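Local coordinates for molybdopterin biosynthesis moeA protein (Pyrococcus horikoshii, PDB 1WU2), which probably inserts molybdenum into molybdopterin in the closing steps of molybdenum cofactor biosynthesis, at residues Ile44-Ile50 with Leu169-Ile174; Ala62-Glu66 with Pro134-Gly138; Ser372-Glu377 with Val391-Tyr396. All coordinates share one frame. Numbering follows the deposited sequence.

Along the chain, interaction 1 encloses interaction 2, and interaction 3 follows both. Interactions 1 and 2 lie within the MoeA N-terminal region: residues 44-50 and 169-174 pack at the ends of the excursion that carries the six-stranded sheet of interaction 2, consistent with MoeA domain II being an insertion into domain I. Their centres are 31 Å apart and their nearest atoms about 14 Å. Interaction 3 belongs to the C-terminal region (domain IV), with its centre 37 Å from interaction 1 and 53 Å from interaction 2. These separations fit an elongated chain (radius of gyration 32 Å). Interactions 1 and 3 both touch the second subunit; interaction 2 touches no other chain of the assembly.

Interaction 1: Ile44-Ile50 with Leu169-Ile174; sequences IVTEFDI and LKALGI
Leu-172, with chi1 m and chi2 t, overlaps the 44-50 segment through both methyls: CD1 lies 3.8 Å from Ile-44 CG2, CD2 lies 3.5 Å from Thr-46 OG1 and 4.1 Å from Ile-50 CD1. The register follows, with Thr-46 CA 5.9 Å from Leu-172 CA. Ile-44 (m, m) continues the apolar cluster, its CG2 reaching Leu-169 CD2 at 4.0 Å and Ile-174 CD1 at 3.6 Å, and Ile-50 CD1 sits 4.1 Å from Ala-171 CB. The helix stops in a Schellman motif: Gly-173 takes positive phi (79/27), Gly-173 N bonds Lys-170 O (3.2 Å) and Ile-174 N bonds Leu-169 O (3.0 Å). That termination leaves Leu-172 O facing the other segment, where the edge of the Phe-48 ring approaches it (CE1 to O, 3.5 Å) and water 1 joins it (2.9 Å) to Glu-47 N (3.3 Å). The chain bends at Glu-47 (-103/4), and Thr-46 OG1 donates to Phe-48 O (2.7 Å) across the bend. Ile-50 and Ala-171 pack on Phe-203 and Thr-211 of the second subunit, respectively. Helix 163-171 ends, probably within MoeA domain I, beside the two-stranded antiparallel sheet of 44-45 and 153-155, with Val-177 of strand 176-180 against Ile-44 and Leu-169.

Interaction 2: Ala62-Glu66 with Pro134-Gly138; sequences AIRAE and PVAPG
Residues 62-66 leave strand 60-63 and turn: Ile-63 is extended (-122/-177), whereas Ala-65 (-58/-38) and Glu-66 (-59/-32) have helical angles. Residues 134-138 form no regular structure; Pro-134 through Pro-137 stay extended, and Gly-138 swings to positive phi (90/11), where a CB would jam against the preceding carbonyl O. The CA atoms come nearest at Ala-65 and Pro-137, 5.0 Å apart. Ala-65 points its CB into the other segment, 3.3 Å from both Val-135 O and Pro-137 N and 3.8 Å from Pro-137 CG. So small a side chain lets the backbones come this close. The contact lays the loop after strand 128-131 over the end of strand 60-63, both strands of the six-stranded mixed sheet in what is probably MoeA domain II. Two residues before Ala-65, Ile-63 (p, t) places CD1 3.8 Å from CG2 of Val-135 (t), which also packs on Ala-115 and Ile-117 of edge strand 115-118. Ala-65 O and Val-135 O, both acceptors, stand 3.5 Å apart; polar links run through third residues: Thr-68 OG1 bonds Ala-65 O and Val-135 N, and Asn-114 bonds Ala-65 N and the backbone of Gly-138. Glu-66 OE2 passes 4.0 Å from Pro-137 CG but hydrogen-bonds Asn-114 ND2.

Interaction 3: Ser372-Glu377 with Val391-Tyr396; sequences SNAYLE and VWITLY
The C-terminal residue, Tyr-396, turns its ring (chi1 -74°, chi2 -8°) flat over the peptide joining Asn-373 and Ala-374, with Asn-373 O and Ala-374 N above one face. It is held at both ends: Tyr-396 N bonds Asn-373 O (3.1 Å), and Tyr-396 OH shares a 2.7 Å hydrogen bond with Ser-372 OG. Beyond it runs an antiparallel ladder, the axes of 374-377 and 391-395 approaching to 4.6 Å at 139°, a marked twist. Ala-374 and Leu-395 form a non-hydrogen-bonded pair (CA-CA 4.3 Å). Tyr-375 and Thr-394 form a hydrogen-bonded pair: Tyr-375 N to Thr-394 O is 3.0 Å, Thr-394 N to Tyr-375 O 2.9 Å. The Tyr-375 ring (chi1 p) lies over Thr-394 in a CH-pi contact, Thr-394 CB 3.9 Å from the ring centroid; Tyr-375 CD2 meets Tyr-396 CE1 at 3.9 Å. Ala-374 CB packs on Ile-393 CD1 (4.0 Å), and Leu-376 CD1 on Val-391 CB (4.0 Å). Water 4 extends the ladder, joining Glu-377 N (3.0 Å) to Trp-392 O (2.7 Å). In domain IV, strand 374-378 lies between 390-395 and 343-351, where Asn-373 and Ala-374 form a classic beta bulge opposite Ile-348; 327-332 pairs with 390-395, and helix 300-319 packs against Tyr-375 and Thr-394.

Interaction 1: Ile44-Ile50 with Leu169-Ile174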
ATOM      1  N   ILE A  44     -17.846   9.114 -10.001  1.00 28.59           N
ATOM      2  CA  ILE A  44     -19.003   8.253  -9.787  1.00 28.28           C
ATOM      3  C   ILE A  44     -20.062   9.097  -9.092  1.00 28.30           C
ATOM      4  O   ILE A  44     -19.843   9.585  -7.988  1.00 28.15           O
ATOM      5  CB  ILE A  44     -18.619   7.035  -8.913  1.00 28.21           C
ATOM      6  CG1 ILE A  44     -17.496   6.222  -9.567  1.00 27.87           C
ATOM      7  CG2 ILE A  44     -19.832   6.150  -8.652  1.00 28.20           C
ATOM      8  CD1 ILE A  44     -17.850   5.619 -10.911  1.00 27.74           C
ATOM      9  N   VAL A  45     -21.196   9.284  -9.759  1.00 28.30           N
ATOM     10  CA  VAL A  45     -22.309  10.053  -9.216  1.00 28.24           C
ATOM     11  C   VAL A  45     -23.445   9.101  -8.863  1.00 28.15           C
ATOM     12  O   VAL A  45     -23.866   8.296  -9.690  1.00 28.13           O
ATOM     13  CB  VAL A  45     -22.826  11.100 -10.229  1.00 28.28           C
ATOM     14  CG1 VAL A  45     -23.942  11.938  -9.617  1.00 28.34           C
ATOM     15  CG2 VAL A  45     -21.689  11.991 -10.706  1.00 28.48           C
ATOM     16  N   THR A  46     -23.926   9.195  -7.631  1.00 28.15           N
ATOM     17  CA  THR A  46     -25.060   8.399  -7.175  1.00 28.17           C
ATOM     18  C   THR A  46     -26.378   8.883  -7.785  1.00 28.49           C
ATOM     19  O   THR A  46     -26.590  10.083  -7.940  1.00 28.62           O
ATOM     20  CB  THR A  46     -25.135   8.403  -5.618  1.00 28.00           C
ATOM     21  OG1 THR A  46     -26.252   7.629  -5.177  1.00 27.80           O
ATOM     22  CG2 THR A  46     -25.422   9.790  -5.049  1.00 27.74           C
ATOM     23  N   GLU A  47     -27.248   7.939  -8.140  1.00 28.67           N
ATOM     24  CA  GLU A  47     -28.600   8.249  -8.605  1.00 28.84           C
ATOM     25  C   GLU A  47     -29.627   7.975  -7.494  1.00 28.82           C
ATOM     26  O   GLU A  47     -30.832   8.099  -7.713  1.00 28.94           O
ATOM     27  CB  GLU A  47     -28.943   7.429  -9.863  1.00 28.96           C
ATOM     28  CG  GLU A  47     -28.263   7.896 -11.149  1.00 29.34           C
ATOM     29  CD  GLU A  47     -28.528   9.361 -11.478  1.00 30.02           C
ATOM     30  OE1 GLU A  47     -29.696   9.731 -11.706  1.00 30.93           O
ATOM     31  OE2 GLU A  47     -27.565  10.152 -11.500  1.00 30.35           O
ATOM     32  N   PHE A  48     -29.138   7.608  -6.311  1.00 28.83           N
ATOM     33  CA  PHE A  48     -29.981   7.329  -5.152  1.00 28.78           C
ATOM     34  C   PHE A  48     -29.547   8.140  -3.927  1.00 28.84           C
ATOM     35  O   PHE A  48     -28.355   8.359  -3.708  1.00 28.81           O
ATOM     36  CB  PHE A  48     -29.916   5.837  -4.803  1.00 28.79           C
ATOM     37  CG  PHE A  48     -30.205   4.919  -5.966  1.00 28.91           C
ATOM     38  CD1 PHE A  48     -29.168   4.407  -6.740  1.00 28.50           C
ATOM     39  CD2 PHE A  48     -31.510   4.558  -6.277  1.00 28.86           C
ATOM     40  CE1 PHE A  48     -29.428   3.561  -7.808  1.00 28.82           C
ATOM     41  CE2 PHE A  48     -31.780   3.707  -7.344  1.00 29.14           C
ATOM     42  CZ  PHE A  48     -30.735   3.207  -8.110  1.00 29.02           C
ATOM     43  N   ASP A  49     -30.531   8.591  -3.147  1.00 28.93           N
ATOM     44  CA  ASP A  49     -30.306   9.106  -1.800  1.00 28.95           C
ATOM     45  C   ASP A  49     -30.142   7.929  -0.840  1.00 28.96           C
ATOM     46  O   ASP A  49     -30.919   6.973  -0.889  1.00 28.89           O
ATOM     47  CB  ASP A  49     -31.504   9.941  -1.321  1.00 29.16           C
ATOM     48  CG  ASP A  49     -31.676  11.234  -2.084  1.00 29.18           C
ATOM     49  OD1 ASP A  49     -30.834  12.138  -1.929  1.00 30.47           O
ATOM     50  OD2 ASP A  49     -32.644  11.454  -2.837  1.00 29.78           O
ATOM     51  N   ILE A  50     -29.138   8.002   0.029  1.00 28.94           N
ATOM     52  CA  ILE A  50     -28.952   7.030   1.104  1.00 28.96           C
ATOM     53  C   ILE A  50     -28.843   7.793   2.430  1.00 29.05           C
ATOM     54  O   ILE A  50     -27.917   8.581   2.600  1.00 28.79           O
ATOM     55  CB  ILE A  50     -27.686   6.175   0.876  1.00 29.06           C
ATOM     56  CG1 ILE A  50     -27.795   5.392  -0.439  1.00 29.24           C
ATOM     57  CG2 ILE A  50     -27.475   5.203   2.056  1.00 28.89           C
ATOM     58  CD1 ILE A  50     -26.497   4.761  -0.895  1.00 29.56           C
ATOM     59  N   LEU A 169     -19.771   1.372  -4.088  1.00 27.71           N
ATOM     60  CA  LEU A 169     -20.161   1.087  -5.461  1.00 27.62           C
ATOM     61  C   LEU A 169     -21.345   0.126  -5.486  1.00 27.66           C
ATOM     62  O   LEU A 169     -22.264   0.299  -6.280  1.00 27.48           O
ATOM     63  CB  LEU A 169     -18.982   0.511  -6.251  1.00 27.66           C
ATOM     64  CG  LEU A 169     -17.890   1.507  -6.655  1.00 27.53           C
ATOM     65  CD1 LEU A 169     -16.684   0.787  -7.239  1.00 27.86           C
ATOM     66  CD2 LEU A 169     -18.421   2.523  -7.650  1.00 27.56           C
ATOM     67  N   LYS A 170     -21.332  -0.871  -4.603  1.00 27.66           N
ATOM     68  CA  LYS A 170     -22.453  -1.798  -4.488  1.00 27.78           C
ATOM     69  C   LYS A 170     -23.688  -1.111  -3.909  1.00 27.76           C
ATOM     70  O   LYS A 170     -24.813  -1.469  -4.252  1.00 27.80           O
ATOM     71  CB  LYS A 170     -22.094  -3.010  -3.628  1.00 27.83           C
ATOM     72  CG  LYS A 170     -23.035  -4.191  -3.865  1.00 28.55           C
ATOM     73  CD  LYS A 170     -22.714  -5.366  -2.968  1.00 29.39           C
ATOM     74  CE  LYS A 170     -23.790  -6.437  -3.066  1.00 29.91           C
ATOM     75  NZ  LYS A 170     -23.312  -7.754  -2.553  1.00 30.03           N
ATOM     76  N   ALA A 171     -23.473  -0.126  -3.039  1.00 27.64           N
ATOM     77  CA  ALA A 171     -24.564   0.653  -2.460  1.00 27.74           C
ATOM     78  C   ALA A 171     -25.275   1.485  -3.525  1.00 27.72           C
ATOM     79  O   ALA A 171     -26.471   1.753  -3.405  1.00 27.66           O
ATOM     80  CB  ALA A 171     -24.044   1.558  -1.335  1.00 27.67           C
ATOM     81  N   LEU A 172     -24.536   1.876  -4.563  1.00 28.00           N
ATOM     82  CA  LEU A 172     -25.077   2.650  -5.681  1.00 28.34           C
ATOM     83  C   LEU A 172     -25.632   1.767  -6.813  1.00 28.71           C
ATOM     84  O   LEU A 172     -26.157   2.281  -7.798  1.00 28.61           O
ATOM     85  CB  LEU A 172     -24.000   3.574  -6.261  1.00 28.33           C
ATOM     86  CG  LEU A 172     -23.241   4.572  -5.369  1.00 28.37           C
ATOM     87  CD1 LEU A 172     -22.779   5.764  -6.205  1.00 28.19           C
ATOM     88  CD2 LEU A 172     -24.044   5.042  -4.161  1.00 28.25           C
ATOM     89  N   GLY A 173     -25.498   0.449  -6.683  1.00 29.29           N
ATOM     90  CA  GLY A 173     -26.003  -0.487  -7.677  1.00 29.78           C
ATOM     91  C   GLY A 173     -25.131  -0.642  -8.916  1.00 30.21           C
ATOM     92  O   GLY A 173     -25.636  -0.975  -9.985  1.00 30.50           O
ATOM     93  N   ILE A 174     -23.828  -0.406  -8.775  1.00 30.67           N
ATOM     94  CA  ILE A 174     -22.886  -0.551  -9.886  1.00 31.15           C
ATOM     95  C   ILE A 174     -22.252  -1.939  -9.827  1.00 31.40           C
ATOM     96  O   ILE A 174     -21.515  -2.243  -8.895  1.00 31.61           O
ATOM     97  CB  ILE A 174     -21.795   0.549  -9.832  1.00 31.16           C
ATOM     98  CG1 ILE A 174     -22.429   1.941  -9.903  1.00 31.21           C
ATOM     99  CG2 ILE A 174     -20.800   0.388 -10.983  1.00 31.40           C
ATOM    100  CD1 ILE A 174     -21.584   3.025  -9.274  1.00 31.55           C
TER
HETATM  101  O   HOH W   1     -26.020   4.990  -8.847  1.00 31.85           O

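Interaction 2: Ala62-Glu66 with Pro134-Gly138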
ATOM      1  N   ALA A  62     -42.519  11.504  17.181  1.00 40.28           N
ATOM      2  CA  ALA A  62     -42.323  12.544  16.182  1.00 40.78           C
ATOM      3  C   ALA A  62     -43.148  13.779  16.546  1.00 41.38           C
ATOM      4  O   ALA A  62     -44.375  13.750  16.501  1.00 41.38           O
ATOM      5  CB  ALA A  62     -42.707  12.026  14.804  1.00 40.76           C
ATOM      6  N   ILE A  63     -42.463  14.857  16.919  1.00 42.26           N
ATOM      7  CA  ILE A  63     -43.112  16.085  17.370  1.00 43.05           C
ATOM      8  C   ILE A  63     -42.709  17.264  16.496  1.00 44.28           C
ATOM      9  O   ILE A  63     -41.990  17.103  15.511  1.00 44.13           O
ATOM     10  CB  ILE A  63     -42.735  16.371  18.846  1.00 42.84           C
ATOM     11  CG1 ILE A  63     -41.225  16.600  18.991  1.00 42.54           C
ATOM     12  CG2 ILE A  63     -43.183  15.219  19.738  1.00 42.44           C
ATOM     13  CD1 ILE A  63     -40.832  17.290  20.279  1.00 42.24           C
ATOM     14  N   ARG A  64     -43.193  18.446  16.865  1.00 45.93           N
ATOM     15  CA  ARG A  64     -42.690  19.695  16.316  1.00 47.34           C
ATOM     16  C   ARG A  64     -41.661  20.221  17.302  1.00 48.72           C
ATOM     17  O   ARG A  64     -41.956  20.362  18.488  1.00 49.03           O
ATOM     18  CB  ARG A  64     -43.813  20.720  16.158  1.00 47.44           C
ATOM     19  CG  ARG A  64     -45.081  20.190  15.508  1.00 48.00           C
ATOM     20  CD  ARG A  64     -45.021  20.182  14.001  1.00 49.11           C
ATOM     21  NE  ARG A  64     -45.135  21.536  13.454  1.00 50.35           N
ATOM     22  CZ  ARG A  64     -46.202  22.023  12.818  1.00 51.36           C
ATOM     23  NH1 ARG A  64     -47.288  21.281  12.620  1.00 51.76           N
ATOM     24  NH2 ARG A  64     -46.181  23.273  12.371  1.00 51.74           N
ATOM     25  N   ALA A  65     -40.451  20.488  16.821  1.00 50.58           N
ATOM     26  CA  ALA A  65     -39.410  21.102  17.640  1.00 52.07           C
ATOM     27  C   ALA A  65     -39.887  22.449  18.179  1.00 53.47           C
ATOM     28  O   ALA A  65     -39.610  22.800  19.323  1.00 53.72           O
ATOM     29  CB  ALA A  65     -38.133  21.280  16.823  1.00 52.21           C
ATOM     30  N   GLU A  66     -40.630  23.179  17.348  1.00 55.12           N
ATOM     31  CA  GLU A  66     -41.131  24.514  17.680  1.00 56.22           C
ATOM     32  C   GLU A  66     -42.021  24.523  18.928  1.00 56.69           C
ATOM     33  O   GLU A  66     -42.040  25.501  19.672  1.00 56.82           O
ATOM     34  CB  GLU A  66     -41.917  25.093  16.492  1.00 56.51           C
ATOM     35  CG  GLU A  66     -41.063  25.506  15.294  1.00 57.40           C
ATOM     36  CD  GLU A  66     -40.565  24.327  14.469  1.00 58.36           C
ATOM     37  OE1 GLU A  66     -41.378  23.433  14.129  1.00 58.89           O
ATOM     38  OE2 GLU A  66     -39.355  24.292  14.159  1.00 59.06           O
ATOM     39  N   PRO A 134     -36.194  21.785  25.719  1.00 43.67           N
ATOM     40  CA  PRO A 134     -36.370  22.130  24.303  1.00 43.04           C
ATOM     41  C   PRO A 134     -35.721  21.139  23.337  1.00 42.30           C
ATOM     42  O   PRO A 134     -34.567  20.744  23.519  1.00 42.24           O
ATOM     43  CB  PRO A 134     -35.709  23.511  24.184  1.00 43.08           C
ATOM     44  CG  PRO A 134     -35.616  24.019  25.575  1.00 43.31           C
ATOM     45  CD  PRO A 134     -35.413  22.813  26.430  1.00 43.67           C
ATOM     46  N   VAL A 135     -36.483  20.758  22.315  1.00 41.36           N
ATOM     47  CA  VAL A 135     -36.043  19.830  21.287  1.00 40.70           C
ATOM     48  C   VAL A 135     -35.643  20.629  20.049  1.00 40.13           C
ATOM     49  O   VAL A 135     -36.387  21.500  19.599  1.00 40.16           O
ATOM     50  CB  VAL A 135     -37.174  18.835  20.930  1.00 40.63           C
ATOM     51  CG1 VAL A 135     -36.772  17.926  19.771  1.00 40.43           C
ATOM     52  CG2 VAL A 135     -37.553  18.011  22.153  1.00 40.61           C
ATOM     53  N   ALA A 136     -34.467  20.331  19.507  1.00 39.46           N
ATOM     54  CA  ALA A 136     -33.966  21.009  18.314  1.00 38.95           C
ATOM     55  C   ALA A 136     -34.673  20.495  17.060  1.00 38.50           C
ATOM     56  O   ALA A 136     -35.043  19.322  17.004  1.00 38.17           O
ATOM     57  CB  ALA A 136     -32.469  20.800  18.184  1.00 38.89           C
ATOM     58  N   PRO A 137     -34.878  21.364  16.067  1.00 38.01           N
ATOM     59  CA  PRO A 137     -35.323  20.914  14.743  1.00 37.69           C
ATOM     60  C   PRO A 137     -34.304  19.963  14.114  1.00 37.32           C
ATOM     61  O   PRO A 137     -33.124  20.295  14.022  1.00 37.32           O
ATOM     62  CB  PRO A 137     -35.422  22.217  13.937  1.00 37.64           C
ATOM     63  CG  PRO A 137     -35.539  23.292  14.956  1.00 37.92           C
ATOM     64  CD  PRO A 137     -34.743  22.831  16.127  1.00 37.97           C
ATOM     65  N   GLY A 138     -34.767  18.785  13.712  1.00 36.95           N
ATOM     66  CA  GLY A 138     -33.916  17.778  13.101  1.00 36.60           C
ATOM     67  C   GLY A 138     -33.292  16.836  14.114  1.00 36.23           C
ATOM     68  O   GLY A 138     -32.409  16.055  13.764  1.00 36.25           O
TER

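Interaction 3: Ser372-Glu377 with Val391-Tyr396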
ATOM      1  N   SER A 372      15.367  -1.767   3.616  1.00 26.99           N
ATOM      2  CA  SER A 372      14.782  -0.426   3.602  1.00 26.80           C
ATOM      3  C   SER A 372      13.260  -0.444   3.465  1.00 26.70           C
ATOM      4  O   SER A 372      12.673  -1.400   2.960  1.00 26.69           O
ATOM      5  CB  SER A 372      15.392   0.418   2.478  1.00 26.66           C
ATOM      6  OG  SER A 372      15.197  -0.182   1.213  1.00 26.92           O
ATOM      7  N   ASN A 373      12.655   0.651   3.911  1.00 26.45           N
ATOM      8  CA  ASN A 373      11.213   0.816   4.059  1.00 26.50           C
ATOM      9  C   ASN A 373      10.661   1.979   3.246  1.00 26.06           C
ATOM     10  O   ASN A 373       9.450   2.137   3.110  1.00 26.05           O
ATOM     11  CB  ASN A 373      10.923   1.148   5.529  1.00 26.65           C
ATOM     12  CG  ASN A 373       9.787   0.364   6.087  1.00 27.49           C
ATOM     13  OD1 ASN A 373       9.142  -0.408   5.375  1.00 29.45           O
ATOM     14  ND2 ASN A 373       9.529   0.542   7.377  1.00 27.51           N
ATOM     15  N   ALA A 374      11.557   2.813   2.748  1.00 25.65           N
ATOM     16  CA  ALA A 374      11.199   4.157   2.334  1.00 25.45           C
ATOM     17  C   ALA A 374      12.385   4.803   1.651  1.00 25.11           C
ATOM     18  O   ALA A 374      13.447   4.196   1.539  1.00 24.99           O
ATOM     19  CB  ALA A 374      10.785   4.984   3.558  1.00 25.42           C
ATOM     20  N   TYR A 375      12.204   6.032   1.191  1.00 24.89           N
ATOM     21  CA  TYR A 375      13.322   6.808   0.692  1.00 24.80           C
ATOM     22  C   TYR A 375      13.196   8.292   0.994  1.00 25.01           C
ATOM     23  O   TYR A 375      12.106   8.824   1.177  1.00 24.89           O
ATOM     24  CB  TYR A 375      13.549   6.560  -0.803  1.00 24.70           C
ATOM     25  CG  TYR A 375      12.428   6.973  -1.733  1.00 24.11           C
ATOM     26  CD1 TYR A 375      12.435   8.223  -2.353  1.00 23.77           C
ATOM     27  CD2 TYR A 375      11.389   6.101  -2.034  1.00 23.37           C
ATOM     28  CE1 TYR A 375      11.427   8.597  -3.233  1.00 23.67           C
ATOM     29  CE2 TYR A 375      10.372   6.465  -2.913  1.00 23.73           C
ATOM     30  CZ  TYR A 375      10.398   7.713  -3.509  1.00 24.04           C
ATOM     31  OH  TYR A 375       9.397   8.080  -4.375  1.00 24.69           O
ATOM     32  N   LEU A 376      14.352   8.934   1.060  1.00 25.45           N
ATOM     33  CA  LEU A 376      14.475  10.358   1.282  1.00 25.84           C
ATOM     34  C   LEU A 376      15.149  10.959   0.058  1.00 26.21           C
ATOM     35  O   LEU A 376      16.087  10.385  -0.482  1.00 26.11           O
ATOM     36  CB  LEU A 376      15.324  10.606   2.532  1.00 25.91           C
ATOM     37  CG  LEU A 376      15.907  12.006   2.725  1.00 25.81           C
ATOM     38  CD1 LEU A 376      14.801  13.005   2.974  1.00 25.96           C
ATOM     39  CD2 LEU A 376      16.894  11.998   3.871  1.00 26.63           C
ATOM     40  N   GLU A 377      14.678  12.121  -0.370  1.00 27.00           N
ATOM     41  CA  GLU A 377      15.276  12.825  -1.492  1.00 27.61           C
ATOM     42  C   GLU A 377      15.965  14.088  -0.989  1.00 28.09           C
ATOM     43  O   GLU A 377      15.357  14.894  -0.288  1.00 28.17           O
ATOM     44  CB  GLU A 377      14.213  13.174  -2.525  1.00 27.67           C
ATOM     45  CG  GLU A 377      13.643  11.960  -3.244  1.00 28.28           C
ATOM     46  CD  GLU A 377      12.307  12.251  -3.893  1.00 29.57           C
ATOM     47  OE1 GLU A 377      12.289  12.858  -4.987  1.00 30.83           O
ATOM     48  OE2 GLU A 377      11.271  11.884  -3.301  1.00 30.38           O
ATOM     49  N   VAL A 391      12.812  15.266   8.593  1.00 34.78           N
ATOM     50  CA  VAL A 391      12.845  15.060   7.150  1.00 33.95           C
ATOM     51  C   VAL A 391      11.544  14.432   6.663  1.00 33.17           C
ATOM     52  O   VAL A 391      10.823  13.793   7.430  1.00 32.79           O
ATOM     53  CB  VAL A 391      14.030  14.157   6.731  1.00 33.97           C
ATOM     54  CG1 VAL A 391      15.352  14.833   7.057  1.00 33.89           C
ATOM     55  CG2 VAL A 391      13.948  12.781   7.401  1.00 34.15           C
ATOM     56  N   TRP A 392      11.261  14.630   5.379  1.00 32.25           N
ATOM     57  CA  TRP A 392      10.106  14.041   4.721  1.00 31.58           C
ATOM     58  C   TRP A 392      10.570  12.864   3.879  1.00 30.88           C
ATOM     59  O   TRP A 392      11.523  12.980   3.106  1.00 30.95           O
ATOM     60  CB  TRP A 392       9.400  15.086   3.857  1.00 31.65           C
ATOM     61  CG  TRP A 392       8.911  16.232   4.670  1.00 32.28           C
ATOM     62  CD1 TRP A 392       9.595  17.371   4.979  1.00 32.84           C
ATOM     63  CD2 TRP A 392       7.643  16.337   5.321  1.00 33.22           C
ATOM     64  NE1 TRP A 392       8.824  18.188   5.771  1.00 33.21           N
ATOM     65  CE2 TRP A 392       7.619  17.577   5.997  1.00 33.59           C
ATOM     66  CE3 TRP A 392       6.515  15.512   5.398  1.00 33.86           C
ATOM     67  CZ2 TRP A 392       6.516  18.007   6.737  1.00 34.26           C
ATOM     68  CZ3 TRP A 392       5.421  15.938   6.132  1.00 34.12           C
ATOM     69  CH2 TRP A 392       5.429  17.175   6.793  1.00 34.23           C
ATOM     70  N   ILE A 393       9.902  11.727   4.049  1.00 29.85           N
ATOM     71  CA  ILE A 393      10.255  10.502   3.347  1.00 29.09           C
ATOM     72  C   ILE A 393       9.029   9.922   2.653  1.00 28.49           C
ATOM     73  O   ILE A 393       7.899  10.248   3.003  1.00 28.32           O
ATOM     74  CB  ILE A 393      10.879   9.471   4.327  1.00 28.97           C
ATOM     75  CG1 ILE A 393       9.868   9.031   5.393  1.00 28.71           C
ATOM     76  CG2 ILE A 393      12.120  10.059   4.980  1.00 28.90           C
ATOM     77  CD1 ILE A 393      10.370   7.924   6.292  1.00 28.65           C
ATOM     78  N   THR A 394       9.269   9.071   1.662  1.00 27.80           N
ATOM     79  CA  THR A 394       8.204   8.420   0.914  1.00 27.31           C
ATOM     80  C   THR A 394       8.231   6.931   1.227  1.00 27.19           C
ATOM     81  O   THR A 394       9.264   6.283   1.074  1.00 27.02           O
ATOM     82  CB  THR A 394       8.397   8.652  -0.593  1.00 27.23           C
ATOM     83  OG1 THR A 394       8.397  10.057  -0.870  1.00 26.56           O
ATOM     84  CG2 THR A 394       7.209   8.119  -1.396  1.00 26.88           C
ATOM     85  N   LEU A 395       7.103   6.393   1.673  1.00 27.14           N
ATOM     86  CA  LEU A 395       6.995   4.963   1.945  1.00 27.27           C
ATOM     87  C   LEU A 395       7.019   4.159   0.650  1.00 27.44           C
ATOM     88  O   LEU A 395       6.534   4.614  -0.388  1.00 27.39           O
ATOM     89  CB  LEU A 395       5.712   4.653   2.720  1.00 27.26           C
ATOM     90  CG  LEU A 395       5.555   5.331   4.085  1.00 27.06           C
ATOM     91  CD1 LEU A 395       4.331   4.787   4.793  1.00 27.45           C
ATOM     92  CD2 LEU A 395       6.797   5.158   4.954  1.00 26.94           C
ATOM     93  N   TYR A 396       7.609   2.971   0.716  1.00 27.72           N
ATOM     94  CA  TYR A 396       7.594   2.048  -0.406  1.00 27.97           C
ATOM     95  C   TYR A 396       6.160   1.609  -0.634  1.00 28.36           C
ATOM     96  O   TYR A 396       5.589   1.860  -1.702  1.00 28.86           O
ATOM     97  CB  TYR A 396       8.479   0.832  -0.122  1.00 28.00           C
ATOM     98  CG  TYR A 396       9.980   1.079  -0.178  1.00 26.93           C
ATOM     99  CD1 TYR A 396      10.513   2.288  -0.629  1.00 26.37           C
ATOM    100  CD2 TYR A 396      10.869   0.085   0.217  1.00 26.07           C
ATOM    101  CE1 TYR A 396      11.889   2.491  -0.680  1.00 25.93           C
ATOM    102  CE2 TYR A 396      12.243   0.280   0.163  1.00 25.33           C
ATOM    103  CZ  TYR A 396      12.746   1.483  -0.284  1.00 25.33           C
ATOM    104  OH  TYR A 396      14.106   1.687  -0.337  1.00 24.77           O
ATOM    105  OXT TYR A 396       5.561   1.028   0.268  1.00 28.67           O
TER
HETATM  106  O   HOH W   2       6.973   0.977   3.196  1.00 52.06           O
HETATM  107  O   HOH W   3      10.770  11.233  -0.818  1.00 33.09           O
HETATM  108  O   HOH W   4      11.979  13.119   0.498  1.00 21.30           O